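Local structure of POP2 (Saccharomyces cerevisiae, 1UOC) at residues S26-I31 and F139-L144; N77-G82 and E129-L134; N172-D177 and H191-N196. The protein acts in the CCR4-NOT deadenylase complex as a nuclease subunit whose RNase D domain, present here, is a 3'-exoribonuclease preferring poly(A). All coordinates share one frame; numbering follows the deposited sequence.

Interaction 1 (S26-I31 and F139-L144); sequences SEFAVI and FEFSQL
Phe28 is the side chain through which helix 24-34 meets Phe141 and Leu144 of helix 138-146. One residue earlier, Glu27 turns to other company: its carboxylate forms a salt bridge with Arg17 and accepts a hydrogen bond from the indole NE1 of Trp100. In Phe28 itself, Leu144 CB sits almost squarely over one face of the ring, 3.7 Å from the centroid of the Phe28 ring and 9° off the normal, a CH-pi contact. Leu144 CD1 reaches further along to Phe28 CD1, also at 3.7 Å, and the backbone Leu144 O comes to 3.6 Å from Phe28 CE2. The rim of the same ring is turned toward the face of Phe141 in an offset edge-to-face pair, planes at 70°, with Phe28 CE1 and Phe141 CE1 3.8 Å apart. Phe141 can take part because its CG stands anti to the backbone N (chi1 169°), which carries the ring across to Phe28. One helical turn on, Ile31 lays CD1 over the opposite face of Phe28, 4.1 Å above the plane. Phe102 of strand 99-103 meets both phenylalanines. With aliphatic carbon on both faces and an aromatic partner at its edge, Phe28 is held largely by dispersion and ring electrostatics, chemistry suiting a buried, flat, apolar side chain.

Interaction 2 (N77-G82 and E129-L134); sequences NPIQLG and EKHENL
The imidazole of His131 carries Ile79 CD1 over one face and has Gln80 CG at its edge, near the ring plane. Ile79 and Gln80 form a classic beta bulge, both facing Glu46 on the neighbouring strand 40-48, in the central mixed sheet of this RNase H-like DEDD nuclease fold. His131 reaches strand 77-86 from helix 128-134. Ile79 CD1 lies 3.9 Å from the centroid of the His131 ring, 22° off the normal, a CH-pi contact displaced toward the rim on the ND1 side. The methyl gets there because CG1 is anti to the backbone N (chi1 -175°) while chi2 (76°) bends CD1 over the ring. Isoleucine suits the place because its beta-branched carbon fits a strand and its ethyl arm still reaches over the ring; Ile79 also packs against Val48 and Glu46, the latter a predicted ligand of the catalytic divalent metal. Gln80 contributes the aliphatic part of its chain, with CG 4.1 Å from His131 CE1. Histidine fits here because it joins a flat face for packing to a polar edge: ND1 donates a hydrogen bond to Phe104 O, which fixes the rotation of the ring, and Trp20 meets the imidazole edge-to-face. Phe104 also shares a backbone hydrogen bond with Ile79. The shortest approach brings the backbone Ile79 O to 3.2 Å from His131 CE1, the carbon between the two ring nitrogens.

Interaction 3 (N172-D177 and H191-N196); sequences NILMND and HQYMPN
Leu174 lays its CD1 methyl over one face of the Tyr193 ring, 4.1 Å above the plane and displaced toward the rim, with Tyr193 CD2 the closest ring atom at 4.2 Å. The two side chains run past each other in opposite directions, each growing from the last turn of its own helix. Met175 deals with the far end of the ring: its CG is 3.7 Å from Tyr193 OH and 3.8 Å from Tyr193 CE1, crossing obliquely beside the phenol. Tyr193 has CG anti to its own carbonyl carbon (chi1 -76°), an orientation that extends the ring toward helix 165-174. Tyrosine suits a partly buried seam, since a face of its ring takes aliphatic carbon while the hydroxyl lies at the far end. Leucine offers a branched methyl for the ring face, and methionine an unbranched, flexible chain beside the phenol. Met146 of helix 138-146 and Met151 touch both Leu174 and Tyr193, and the bound xenon touches Tyr193, as expected of a gas atom that favours apolar surroundings. Met175 and Met194 are each the first residue to leave helical geometry, so this is a pairing of helix C-termini beside the nuclease sheet; helix 165-174 carries the predicted metal ligand Asp166 near its start.

From the N terminus, helix 24-34 supplies the first half of interaction 1, and helix 138-146 supplies the second, closing a loop of 107 residues. Interaction 2 is nested inside that loop: strand 77-86 of the sheet is joined to helix 128-134, which directly precedes helix 138-146. Interaction 3 follows in series, closing a short loop between the ends of helices 165-174 and 183-193. Interaction 1 touches both others, through Phe141 CZ against Leu81 CD2 (4.1 Å) and Ser142 O against Leu174 CD2 (3.7 Å). Helix 138-146 therefore bridges the sheet and helix 165-174, whereas interactions 2 and 3 do not touch.

Interaction 1 (S26-I31 and F139-L144)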
ATOM      1  N   SER A  26     -10.387  16.347  -7.362  1.00 34.78           N
ATOM      2  CA  SER A  26     -11.303  15.658  -8.251  1.00 37.66           C
ATOM      3  C   SER A  26     -11.089  14.145  -8.204  1.00 38.42           C
ATOM      4  O   SER A  26     -12.049  13.377  -8.286  1.00 41.13           O
ATOM      5  CB  SER A  26     -11.147  16.181  -9.683  1.00 36.93           C
ATOM      6  OG  SER A  26      -9.802  16.137 -10.096  1.00 38.99           O
ATOM      7  N   GLU A  27      -9.840  13.710  -8.054  1.00 39.42           N
ATOM      8  CA  GLU A  27      -9.565  12.269  -7.983  1.00 38.68           C
ATOM      9  C   GLU A  27     -10.087  11.698  -6.673  1.00 37.55           C
ATOM     10  O   GLU A  27     -10.565  10.561  -6.629  1.00 37.77           O
ATOM     11  CB  GLU A  27      -8.065  11.978  -8.120  1.00 36.42           C
ATOM     12  CG  GLU A  27      -7.507  12.375  -9.475  1.00 36.26           C
ATOM     13  CD  GLU A  27      -8.240  11.732 -10.644  1.00 37.59           C
ATOM     14  OE1 GLU A  27      -8.154  12.289 -11.759  1.00 42.80           O
ATOM     15  OE2 GLU A  27      -8.887  10.673 -10.469  1.00 35.59           O
ATOM     16  N   PHE A  28     -10.001  12.484  -5.602  1.00 36.35           N
ATOM     17  CA  PHE A  28     -10.506  12.012  -4.331  1.00 34.86           C
ATOM     18  C   PHE A  28     -12.029  11.985  -4.355  1.00 34.55           C
ATOM     19  O   PHE A  28     -12.657  11.244  -3.599  1.00 34.76           O
ATOM     20  CB  PHE A  28     -10.008  12.874  -3.180  1.00 35.10           C
ATOM     21  CG  PHE A  28      -8.989  12.181  -2.331  1.00 36.37           C
ATOM     22  CD1 PHE A  28      -7.635  12.410  -2.519  1.00 34.31           C
ATOM     23  CD2 PHE A  28      -9.386  11.207  -1.413  1.00 35.72           C
ATOM     24  CE1 PHE A  28      -6.686  11.672  -1.809  1.00 34.46           C
ATOM     25  CE2 PHE A  28      -8.446  10.467  -0.704  1.00 35.06           C
ATOM     26  CZ  PHE A  28      -7.089  10.702  -0.905  1.00 33.28           C
ATOM     27  N   ALA A  29     -12.626  12.782  -5.236  1.00 34.32           N
ATOM     28  CA  ALA A  29     -14.084  12.791  -5.354  1.00 33.73           C
ATOM     29  C   ALA A  29     -14.487  11.448  -5.979  1.00 32.42           C
ATOM     30  O   ALA A  29     -15.477  10.840  -5.574  1.00 32.74           O
ATOM     31  CB  ALA A  29     -14.541  13.951  -6.227  1.00 30.51           C
ATOM     32  N   VAL A  30     -13.705  10.987  -6.956  1.00 31.60           N
ATOM     33  CA  VAL A  30     -13.960   9.703  -7.614  1.00 32.67           C
ATOM     34  C   VAL A  30     -13.726   8.543  -6.644  1.00 32.63           C
ATOM     35  O   VAL A  30     -14.501   7.594  -6.604  1.00 34.24           O
ATOM     36  CB  VAL A  30     -13.036   9.501  -8.841  1.00 33.76           C
ATOM     37  CG1 VAL A  30     -13.202   8.083  -9.398  1.00 31.93           C
ATOM     38  CG2 VAL A  30     -13.354  10.539  -9.914  1.00 32.50           C
ATOM     39  N   ILE A  31     -12.650   8.615  -5.864  1.00 34.19           N
ATOM     40  CA  ILE A  31     -12.343   7.566  -4.891  1.00 33.35           C
ATOM     41  C   ILE A  31     -13.522   7.433  -3.926  1.00 33.43           C
ATOM     42  O   ILE A  31     -13.992   6.343  -3.623  1.00 35.02           O
ATOM     43  CB  ILE A  31     -11.065   7.927  -4.082  1.00 32.23           C
ATOM     44  CG1 ILE A  31      -9.839   7.827  -4.992  1.00 31.68           C
ATOM     45  CG2 ILE A  31     -10.924   7.002  -2.855  1.00 30.51           C
ATOM     46  CD1 ILE A  31      -8.562   8.379  -4.376  1.00 32.98           C
ATOM     47  N   PHE A 139       0.004  17.224   3.964  1.00 43.38           N
ATOM     48  CA  PHE A 139      -1.057  17.437   4.951  1.00 44.50           C
ATOM     49  C   PHE A 139      -2.429  17.477   4.264  1.00 43.69           C
ATOM     50  O   PHE A 139      -3.405  16.914   4.764  1.00 43.64           O
ATOM     51  CB  PHE A 139      -0.859  18.746   5.725  1.00 47.69           C
ATOM     52  CG  PHE A 139      -1.989  19.047   6.676  1.00 51.41           C
ATOM     53  CD1 PHE A 139      -2.141  18.311   7.847  1.00 53.74           C
ATOM     54  CD2 PHE A 139      -2.950  20.013   6.366  1.00 53.60           C
ATOM     55  CE1 PHE A 139      -3.234  18.526   8.697  1.00 54.32           C
ATOM     56  CE2 PHE A 139      -4.051  20.234   7.214  1.00 53.03           C
ATOM     57  CZ  PHE A 139      -4.190  19.490   8.374  1.00 53.38           C
ATOM     58  N   GLU A 140      -2.495  18.154   3.122  1.00 40.93           N
ATOM     59  CA  GLU A 140      -3.731  18.277   2.359  1.00 41.11           C
ATOM     60  C   GLU A 140      -4.209  16.895   1.947  1.00 40.76           C
ATOM     61  O   GLU A 140      -5.404  16.603   1.986  1.00 39.62           O
ATOM     62  CB  GLU A 140      -3.487  19.131   1.114  1.00 42.24           C
ATOM     63  CG  GLU A 140      -4.563  20.161   0.842  1.00 48.49           C
ATOM     64  CD  GLU A 140      -4.195  21.112  -0.290  1.00 52.44           C
ATOM     65  OE1 GLU A 140      -3.152  21.798  -0.180  1.00 52.45           O
ATOM     66  OE2 GLU A 140      -4.950  21.177  -1.287  1.00 55.68           O
ATOM     67  N   PHE A 141      -3.253  16.053   1.549  1.00 39.31           N
ATOM     68  CA  PHE A 141      -3.540  14.687   1.133  1.00 37.35           C
ATOM     69  C   PHE A 141      -4.092  13.888   2.300  1.00 38.18           C
ATOM     70  O   PHE A 141      -5.108  13.210   2.163  1.00 37.95           O
ATOM     71  CB  PHE A 141      -2.268  13.995   0.615  1.00 33.40           C
ATOM     72  CG  PHE A 141      -2.425  12.505   0.403  1.00 30.64           C
ATOM     73  CD1 PHE A 141      -2.945  12.003  -0.793  1.00 27.48           C
ATOM     74  CD2 PHE A 141      -2.110  11.606   1.427  1.00 29.02           C
ATOM     75  CE1 PHE A 141      -3.152  10.633  -0.969  1.00 26.11           C
ATOM     76  CE2 PHE A 141      -2.312  10.237   1.263  1.00 27.82           C
ATOM     77  CZ  PHE A 141      -2.840   9.751   0.056  1.00 27.76           C
ATOM     78  N   SER A 142      -3.427  13.971   3.451  1.00 38.93           N
ATOM     79  CA  SER A 142      -3.864  13.212   4.615  1.00 39.97           C
ATOM     80  C   SER A 142      -5.266  13.630   5.036  1.00 39.68           C
ATOM     81  O   SER A 142      -6.068  12.801   5.455  1.00 39.60           O
ATOM     82  CB  SER A 142      -2.872  13.383   5.781  1.00 40.91           C
ATOM     83  OG  SER A 142      -3.176  14.512   6.581  1.00 44.52           O
ATOM     84  N   GLN A 143      -5.568  14.915   4.914  1.00 40.97           N
ATOM     85  CA  GLN A 143      -6.887  15.403   5.290  1.00 42.22           C
ATOM     86  C   GLN A 143      -7.938  14.777   4.364  1.00 40.68           C
ATOM     87  O   GLN A 143      -8.983  14.332   4.819  1.00 39.61           O
ATOM     88  CB  GLN A 143      -6.932  16.929   5.202  1.00 45.32           C
ATOM     89  CG  GLN A 143      -8.153  17.549   5.872  1.00 51.47           C
ATOM     90  CD  GLN A 143      -8.226  17.247   7.366  1.00 54.80           C
ATOM     91  OE1 GLN A 143      -7.279  17.519   8.117  1.00 56.17           O
ATOM     92  NE2 GLN A 143      -9.354  16.688   7.804  1.00 53.07           N
ATOM     93  N   LEU A 144      -7.655  14.739   3.064  1.00 39.40           N
ATOM     94  CA  LEU A 144      -8.588  14.143   2.117  1.00 38.05           C
ATOM     95  C   LEU A 144      -8.765  12.638   2.391  1.00 38.85           C
ATOM     96  O   LEU A 144      -9.854  12.076   2.194  1.00 37.46           O
ATOM     97  CB  LEU A 144      -8.096  14.371   0.690  1.00 35.58           C
ATOM     98  CG  LEU A 144      -8.308  15.790   0.147  1.00 38.37           C
ATOM     99  CD1 LEU A 144      -7.755  15.933  -1.278  1.00 36.58           C
ATOM    100  CD2 LEU A 144      -9.791  16.086   0.157  1.00 38.26           C
TER

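Interaction 2 (N77-G82 and E129-L134)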
ATOM      1  N   ASN A  77      10.596  11.075   4.029  1.00 64.41           N
ATOM      2  CA  ASN A  77       9.580  11.889   3.374  1.00 60.91           C
ATOM      3  C   ASN A  77       9.057  11.183   2.125  1.00 55.52           C
ATOM      4  O   ASN A  77       9.824  10.746   1.263  1.00 54.23           O
ATOM      5  CB  ASN A  77      10.125  13.289   3.039  1.00 64.51           C
ATOM      6  CG  ASN A  77      11.501  13.257   2.388  1.00 68.56           C
ATOM      7  OD1 ASN A  77      12.444  12.655   2.920  1.00 70.68           O
ATOM      8  ND2 ASN A  77      11.629  13.928   1.243  1.00 69.38           N
ATOM      9  N   PRO A  78       7.730  11.057   2.021  1.00 50.97           N
ATOM     10  CA  PRO A  78       7.059  10.403   0.896  1.00 47.54           C
ATOM     11  C   PRO A  78       7.223  11.186  -0.400  1.00 43.83           C
ATOM     12  O   PRO A  78       7.033  12.396  -0.424  1.00 40.60           O
ATOM     13  CB  PRO A  78       5.590  10.360   1.333  1.00 47.92           C
ATOM     14  CG  PRO A  78       5.591  10.839   2.776  1.00 50.08           C
ATOM     15  CD  PRO A  78       6.748  11.761   2.856  1.00 51.75           C
ATOM     16  N   ILE A  79       7.573  10.489  -1.470  1.00 40.09           N
ATOM     17  CA  ILE A  79       7.726  11.127  -2.762  1.00 38.32           C
ATOM     18  C   ILE A  79       6.551  10.641  -3.628  1.00 36.84           C
ATOM     19  O   ILE A  79       6.016  11.379  -4.458  1.00 36.00           O
ATOM     20  CB  ILE A  79       9.097  10.751  -3.402  1.00 38.72           C
ATOM     21  CG1 ILE A  79       9.309  11.523  -4.708  1.00 41.67           C
ATOM     22  CG2 ILE A  79       9.172   9.282  -3.670  1.00 38.32           C
ATOM     23  CD1 ILE A  79       9.691  12.977  -4.503  1.00 42.48           C
ATOM     24  N   GLN A  80       6.148   9.393  -3.414  1.00 35.01           N
ATOM     25  CA  GLN A  80       5.035   8.798  -4.150  1.00 34.58           C
ATOM     26  C   GLN A  80       4.256   7.822  -3.275  1.00 34.07           C
ATOM     27  O   GLN A  80       4.801   7.227  -2.334  1.00 32.16           O
ATOM     28  CB  GLN A  80       5.536   8.053  -5.392  1.00 37.30           C
ATOM     29  CG  GLN A  80       5.825   8.933  -6.591  1.00 37.09           C
ATOM     30  CD  GLN A  80       6.382   8.157  -7.771  1.00 39.01           C
ATOM     31  OE1 GLN A  80       6.369   8.642  -8.905  1.00 44.72           O
ATOM     32  NE2 GLN A  80       6.885   6.954  -7.513  1.00 38.56           N
ATOM     33  N   LEU A  81       2.975   7.667  -3.593  1.00 30.78           N
ATOM     34  CA  LEU A  81       2.114   6.753  -2.873  1.00 28.73           C
ATOM     35  C   LEU A  81       1.018   6.266  -3.813  1.00 27.73           C
ATOM     36  O   LEU A  81       0.379   7.056  -4.493  1.00 28.46           O
ATOM     37  CB  LEU A  81       1.519   7.448  -1.643  1.00 27.43           C
ATOM     38  CG  LEU A  81       0.616   6.649  -0.697  1.00 30.38           C
ATOM     39  CD1 LEU A  81       0.559   7.350   0.655  1.00 30.20           C
ATOM     40  CD2 LEU A  81      -0.789   6.505  -1.283  1.00 28.85           C
ATOM     41  N   GLY A  82       0.816   4.956  -3.860  1.00 27.00           N
ATOM     42  CA  GLY A  82      -0.213   4.403  -4.719  1.00 24.88           C
ATOM     43  C   GLY A  82      -1.397   3.812  -3.968  1.00 23.46           C
ATOM     44  O   GLY A  82      -1.242   3.269  -2.879  1.00 21.74           O
ATOM     45  N   GLU A 129      11.474  17.691 -11.270  1.00 47.46           N
ATOM     46  CA  GLU A 129      10.951  19.019 -11.560  1.00 48.02           C
ATOM     47  C   GLU A 129       9.427  19.074 -11.456  1.00 46.31           C
ATOM     48  O   GLU A 129       8.854  20.096 -11.082  1.00 45.77           O
ATOM     49  CB  GLU A 129      11.397  19.486 -12.942  1.00 50.18           C
ATOM     50  CG  GLU A 129      11.142  20.969 -13.148  1.00 55.87           C
ATOM     51  CD  GLU A 129      11.824  21.531 -14.374  1.00 57.93           C
ATOM     52  OE1 GLU A 129      12.150  22.736 -14.351  1.00 59.36           O
ATOM     53  OE2 GLU A 129      12.026  20.780 -15.356  1.00 60.17           O
ATOM     54  N   LYS A 130       8.774  17.974 -11.801  1.00 45.03           N
ATOM     55  CA  LYS A 130       7.326  17.905 -11.716  1.00 43.76           C
ATOM     56  C   LYS A 130       6.911  17.882 -10.246  1.00 42.38           C
ATOM     57  O   LYS A 130       5.881  18.436  -9.875  1.00 41.97           O
ATOM     58  CB  LYS A 130       6.813  16.641 -12.416  1.00 45.17           C
ATOM     59  CG  LYS A 130       6.987  16.634 -13.925  1.00 43.27           C
ATOM     60  CD  LYS A 130       6.356  15.381 -14.499  1.00 44.44           C
ATOM     61  CE  LYS A 130       6.352  15.390 -16.021  1.00 44.24           C
ATOM     62  NZ  LYS A 130       5.910  14.067 -16.559  1.00 46.17           N
ATOM     63  N   HIS A 131       7.728  17.244  -9.411  1.00 40.57           N
ATOM     64  CA  HIS A 131       7.438  17.136  -7.984  1.00 40.99           C
ATOM     65  C   HIS A 131       7.593  18.467  -7.276  1.00 42.96           C
ATOM     66  O   HIS A 131       6.842  18.793  -6.352  1.00 40.69           O
ATOM     67  CB  HIS A 131       8.348  16.087  -7.344  1.00 37.90           C
ATOM     68  CG  HIS A 131       7.884  14.680  -7.563  1.00 36.69           C
ATOM     69  ND1 HIS A 131       6.982  14.057  -6.725  1.00 33.87           N
ATOM     70  CD2 HIS A 131       8.154  13.792  -8.549  1.00 36.77           C
ATOM     71  CE1 HIS A 131       6.716  12.850  -7.188  1.00 35.70           C
ATOM     72  NE2 HIS A 131       7.413  12.663  -8.295  1.00 36.91           N
ATOM     73  N   GLU A 132       8.577  19.234  -7.726  1.00 45.61           N
ATOM     74  CA  GLU A 132       8.857  20.542  -7.166  1.00 48.30           C
ATOM     75  C   GLU A 132       7.755  21.546  -7.496  1.00 46.40           C
ATOM     76  O   GLU A 132       7.349  22.328  -6.643  1.00 46.91           O
ATOM     77  CB  GLU A 132      10.204  21.060  -7.699  1.00 51.38           C
ATOM     78  CG  GLU A 132      10.376  22.571  -7.584  1.00 55.37           C
ATOM     79  CD  GLU A 132      11.655  23.082  -8.232  1.00 57.97           C
ATOM     80  OE1 GLU A 132      11.963  22.671  -9.373  1.00 58.39           O
ATOM     81  OE2 GLU A 132      12.347  23.913  -7.602  1.00 61.52           O
ATOM     82  N   ASN A 133       7.260  21.518  -8.725  1.00 45.87           N
ATOM     83  CA  ASN A 133       6.245  22.486  -9.123  1.00 47.02           C
ATOM     84  C   ASN A 133       4.792  22.035  -9.088  1.00 46.47           C
ATOM     85  O   ASN A 133       3.894  22.874  -9.076  1.00 47.29           O
ATOM     86  CB  ASN A 133       6.555  23.024 -10.523  1.00 48.47           C
ATOM     87  CG  ASN A 133       7.936  23.631 -10.619  1.00 50.18           C
ATOM     88  OD1 ASN A 133       8.360  24.392  -9.744  1.00 51.28           O
ATOM     89  ND2 ASN A 133       8.647  23.306 -11.694  1.00 52.41           N
ATOM     90  N   LEU A 134       4.542  20.732  -9.081  1.00 43.60           N
ATOM     91  CA  LEU A 134       3.160  20.272  -9.064  1.00 41.63           C
ATOM     92  C   LEU A 134       2.886  19.226  -7.996  1.00 40.62           C
ATOM     93  O   LEU A 134       1.765  18.751  -7.867  1.00 39.72           O
ATOM     94  CB  LEU A 134       2.788  19.720 -10.437  1.00 42.94           C
ATOM     95  CG  LEU A 134       2.974  20.715 -11.588  1.00 43.96           C
ATOM     96  CD1 LEU A 134       2.543  20.080 -12.875  1.00 45.35           C
ATOM     97  CD2 LEU A 134       2.168  21.976 -11.330  1.00 46.21           C
TER

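Interaction 3 (N172-D177 and H191-N196)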
ATOM      1  N   ASN A 172       1.428   8.332  10.897  1.00 61.26           N
ATOM      2  CA  ASN A 172       2.233   9.511  11.200  1.00 63.26           C
ATOM      3  C   ASN A 172       1.655  10.800  10.610  1.00 63.55           C
ATOM      4  O   ASN A 172       1.737  11.867  11.224  1.00 63.63           O
ATOM      5  CB  ASN A 172       3.656   9.313  10.679  1.00 64.66           C
ATOM      6  CG  ASN A 172       4.614  10.363  11.199  1.00 65.76           C
ATOM      7  OD1 ASN A 172       5.565  10.742  10.518  1.00 68.98           O
ATOM      8  ND2 ASN A 172       4.375  10.829  12.417  1.00 65.21           N
ATOM      9  N   ILE A 173       1.083  10.702   9.414  1.00 64.37           N
ATOM     10  CA  ILE A 173       0.505  11.869   8.759  1.00 63.66           C
ATOM     11  C   ILE A 173      -0.938  12.090   9.198  1.00 65.14           C
ATOM     12  O   ILE A 173      -1.359  13.224   9.426  1.00 65.06           O
ATOM     13  CB  ILE A 173       0.551  11.741   7.220  1.00 61.53           C
ATOM     14  CG1 ILE A 173      -0.270  10.540   6.756  1.00 61.39           C
ATOM     15  CG2 ILE A 173       1.982  11.597   6.761  1.00 59.73           C
ATOM     16  CD1 ILE A 173      -0.366  10.407   5.241  1.00 60.70           C
ATOM     17  N   LEU A 174      -1.691  11.003   9.325  1.00 66.42           N
ATOM     18  CA  LEU A 174      -3.089  11.085   9.746  1.00 67.96           C
ATOM     19  C   LEU A 174      -3.235  11.667  11.145  1.00 69.04           C
ATOM     20  O   LEU A 174      -4.260  12.265  11.469  1.00 69.48           O
ATOM     21  CB  LEU A 174      -3.744   9.700   9.711  1.00 65.75           C
ATOM     22  CG  LEU A 174      -4.117   9.121   8.347  1.00 64.47           C
ATOM     23  CD1 LEU A 174      -4.543   7.667   8.510  1.00 62.84           C
ATOM     24  CD2 LEU A 174      -5.238   9.951   7.732  1.00 63.94           C
ATOM     25  N   MET A 175      -2.213  11.485  11.974  1.00 70.45           N
ATOM     26  CA  MET A 175      -2.252  11.989  13.341  1.00 72.62           C
ATOM     27  C   MET A 175      -1.592  13.355  13.460  1.00 75.65           C
ATOM     28  O   MET A 175      -1.025  13.866  12.489  1.00 76.84           O
ATOM     29  CB  MET A 175      -1.582  10.995  14.300  1.00 70.44           C
ATOM     30  CG  MET A 175      -2.332   9.672  14.439  1.00 69.18           C
ATOM     31  SD  MET A 175      -1.678   8.585  15.730  1.00 67.30           S
ATOM     32  CE  MET A 175      -2.318   9.397  17.177  1.00 65.31           C
ATOM     33  N   ASN A 176      -1.679  13.939  14.655  1.00 78.47           N
ATOM     34  CA  ASN A 176      -1.111  15.259  14.934  1.00 81.46           C
ATOM     35  C   ASN A 176       0.414  15.174  14.993  1.00 83.26           C
ATOM     36  O   ASN A 176       1.041  15.839  15.814  1.00 84.46           O
ATOM     37  CB  ASN A 176      -1.636  15.792  16.275  1.00 81.63           C
ATOM     38  CG  ASN A 176      -3.087  15.407  16.538  1.00 81.89           C
ATOM     39  OD1 ASN A 176      -3.395  14.243  16.819  1.00 81.60           O
ATOM     40  ND2 ASN A 176      -3.984  16.384  16.447  1.00 80.65           N
ATOM     41  N   ASP A 177       0.995  14.364  14.112  1.00 85.16           N
ATOM     42  CA  ASP A 177       2.437  14.131  14.055  1.00 86.32           C
ATOM     43  C   ASP A 177       2.911  13.576  15.398  1.00 86.35           C
ATOM     44  O   ASP A 177       4.104  13.358  15.617  1.00 86.74           O
ATOM     45  CB  ASP A 177       3.197  15.420  13.662  1.00 87.17           C
ATOM     46  CG  ASP A 177       3.666  16.258  14.863  1.00 88.96           C
ATOM     47  OD1 ASP A 177       4.352  17.277  14.624  1.00 88.60           O
ATOM     48  OD2 ASP A 177       3.367  15.927  16.030  1.00 90.09           O
ATOM     49  N   HIS A 191      -5.182  -0.163  14.364  1.00 28.20           N
ATOM     50  CA  HIS A 191      -6.451  -0.887  14.302  1.00 30.91           C
ATOM     51  C   HIS A 191      -7.635   0.076  14.308  1.00 30.42           C
ATOM     52  O   HIS A 191      -8.685  -0.236  13.761  1.00 32.92           O
ATOM     53  CB  HIS A 191      -6.588  -1.898  15.453  1.00 32.01           C
ATOM     54  CG  HIS A 191      -5.599  -3.026  15.389  1.00 35.95           C
ATOM     55  ND1 HIS A 191      -5.312  -3.704  14.220  1.00 38.00           N
ATOM     56  CD2 HIS A 191      -4.841  -3.604  16.352  1.00 38.37           C
ATOM     57  CE1 HIS A 191      -4.421  -4.650  14.469  1.00 38.59           C
ATOM     58  NE2 HIS A 191      -4.119  -4.611  15.755  1.00 37.98           N
ATOM     59  N   GLN A 192      -7.464   1.251  14.909  1.00 31.70           N
ATOM     60  CA  GLN A 192      -8.536   2.249  14.953  1.00 32.94           C
ATOM     61  C   GLN A 192      -8.751   2.910  13.588  1.00 33.82           C
ATOM     62  O   GLN A 192      -9.886   3.155  13.194  1.00 32.22           O
ATOM     63  CB  GLN A 192      -8.227   3.322  16.008  1.00 34.37           C
ATOM     64  CG  GLN A 192      -8.363   2.832  17.460  1.00 34.07           C
ATOM     65  CD  GLN A 192      -9.723   2.206  17.712  1.00 32.99           C
ATOM     66  OE1 GLN A 192     -10.734   2.681  17.205  1.00 32.74           O
ATOM     67  NE2 GLN A 192      -9.753   1.143  18.490  1.00 34.99           N
ATOM     68  N   TYR A 193      -7.663   3.196  12.869  1.00 33.97           N
ATOM     69  CA  TYR A 193      -7.768   3.806  11.542  1.00 34.40           C
ATOM     70  C   TYR A 193      -8.072   2.781  10.461  1.00 33.58           C
ATOM     71  O   TYR A 193      -8.743   3.088   9.472  1.00 33.78           O
ATOM     72  CB  TYR A 193      -6.481   4.545  11.170  1.00 36.70           C
ATOM     73  CG  TYR A 193      -6.317   5.870  11.880  1.00 40.46           C
ATOM     74  CD1 TYR A 193      -5.299   6.061  12.807  1.00 40.66           C
ATOM     75  CD2 TYR A 193      -7.199   6.930  11.635  1.00 40.61           C
ATOM     76  CE1 TYR A 193      -5.162   7.274  13.481  1.00 42.06           C
ATOM     77  CE2 TYR A 193      -7.068   8.139  12.298  1.00 41.15           C
ATOM     78  CZ  TYR A 193      -6.051   8.304  13.220  1.00 41.85           C
ATOM     79  OH  TYR A 193      -5.938   9.497  13.893  1.00 44.45           O
ATOM     80  N   MET A 194      -7.575   1.562  10.646  1.00 32.05           N
ATOM     81  CA  MET A 194      -7.803   0.498   9.668  1.00 32.44           C
ATOM     82  C   MET A 194      -8.263  -0.746  10.406  1.00 31.94           C
ATOM     83  O   MET A 194      -7.477  -1.667  10.650  1.00 31.24           O
ATOM     84  CB  MET A 194      -6.514   0.180   8.892  1.00 34.81           C
ATOM     85  CG  MET A 194      -5.888   1.360   8.192  1.00 38.61           C
ATOM     86  SD  MET A 194      -4.499   0.872   7.154  1.00 46.16           S
ATOM     87  CE  MET A 194      -3.534   0.009   8.344  1.00 47.82           C
ATOM     88  N   PRO A 195      -9.548  -0.779  10.787  1.00 31.35           N
ATOM     89  CA  PRO A 195     -10.160  -1.900  11.515  1.00 32.49           C
ATOM     90  C   PRO A 195     -10.217  -3.220  10.749  1.00 33.95           C
ATOM     91  O   PRO A 195     -10.573  -4.260  11.308  1.00 35.11           O
ATOM     92  CB  PRO A 195     -11.556  -1.365  11.860  1.00 31.41           C
ATOM     93  CG  PRO A 195     -11.844  -0.404  10.715  1.00 29.67           C
ATOM     94  CD  PRO A 195     -10.523   0.302  10.549  1.00 26.87           C
ATOM     95  N   ASN A 196      -9.861  -3.184   9.473  1.00 34.35           N
ATOM     96  CA  ASN A 196      -9.909  -4.396   8.656  1.00 34.12           C
ATOM     97  C   ASN A 196      -8.767  -4.352   7.649  1.00 32.65           C
ATOM     98  O   ASN A 196      -8.853  -3.666   6.636  1.00 33.14           O
ATOM     99  CB  ASN A 196     -11.269  -4.453   7.940  1.00 36.32           C
ATOM    100  CG  ASN A 196     -11.521  -5.773   7.244  1.00 38.30           C
ATOM    101  OD1 ASN A 196     -10.667  -6.659   7.217  1.00 41.89           O
ATOM    102  ND2 ASN A 196     -12.707  -5.907   6.665  1.00 41.57           N
TER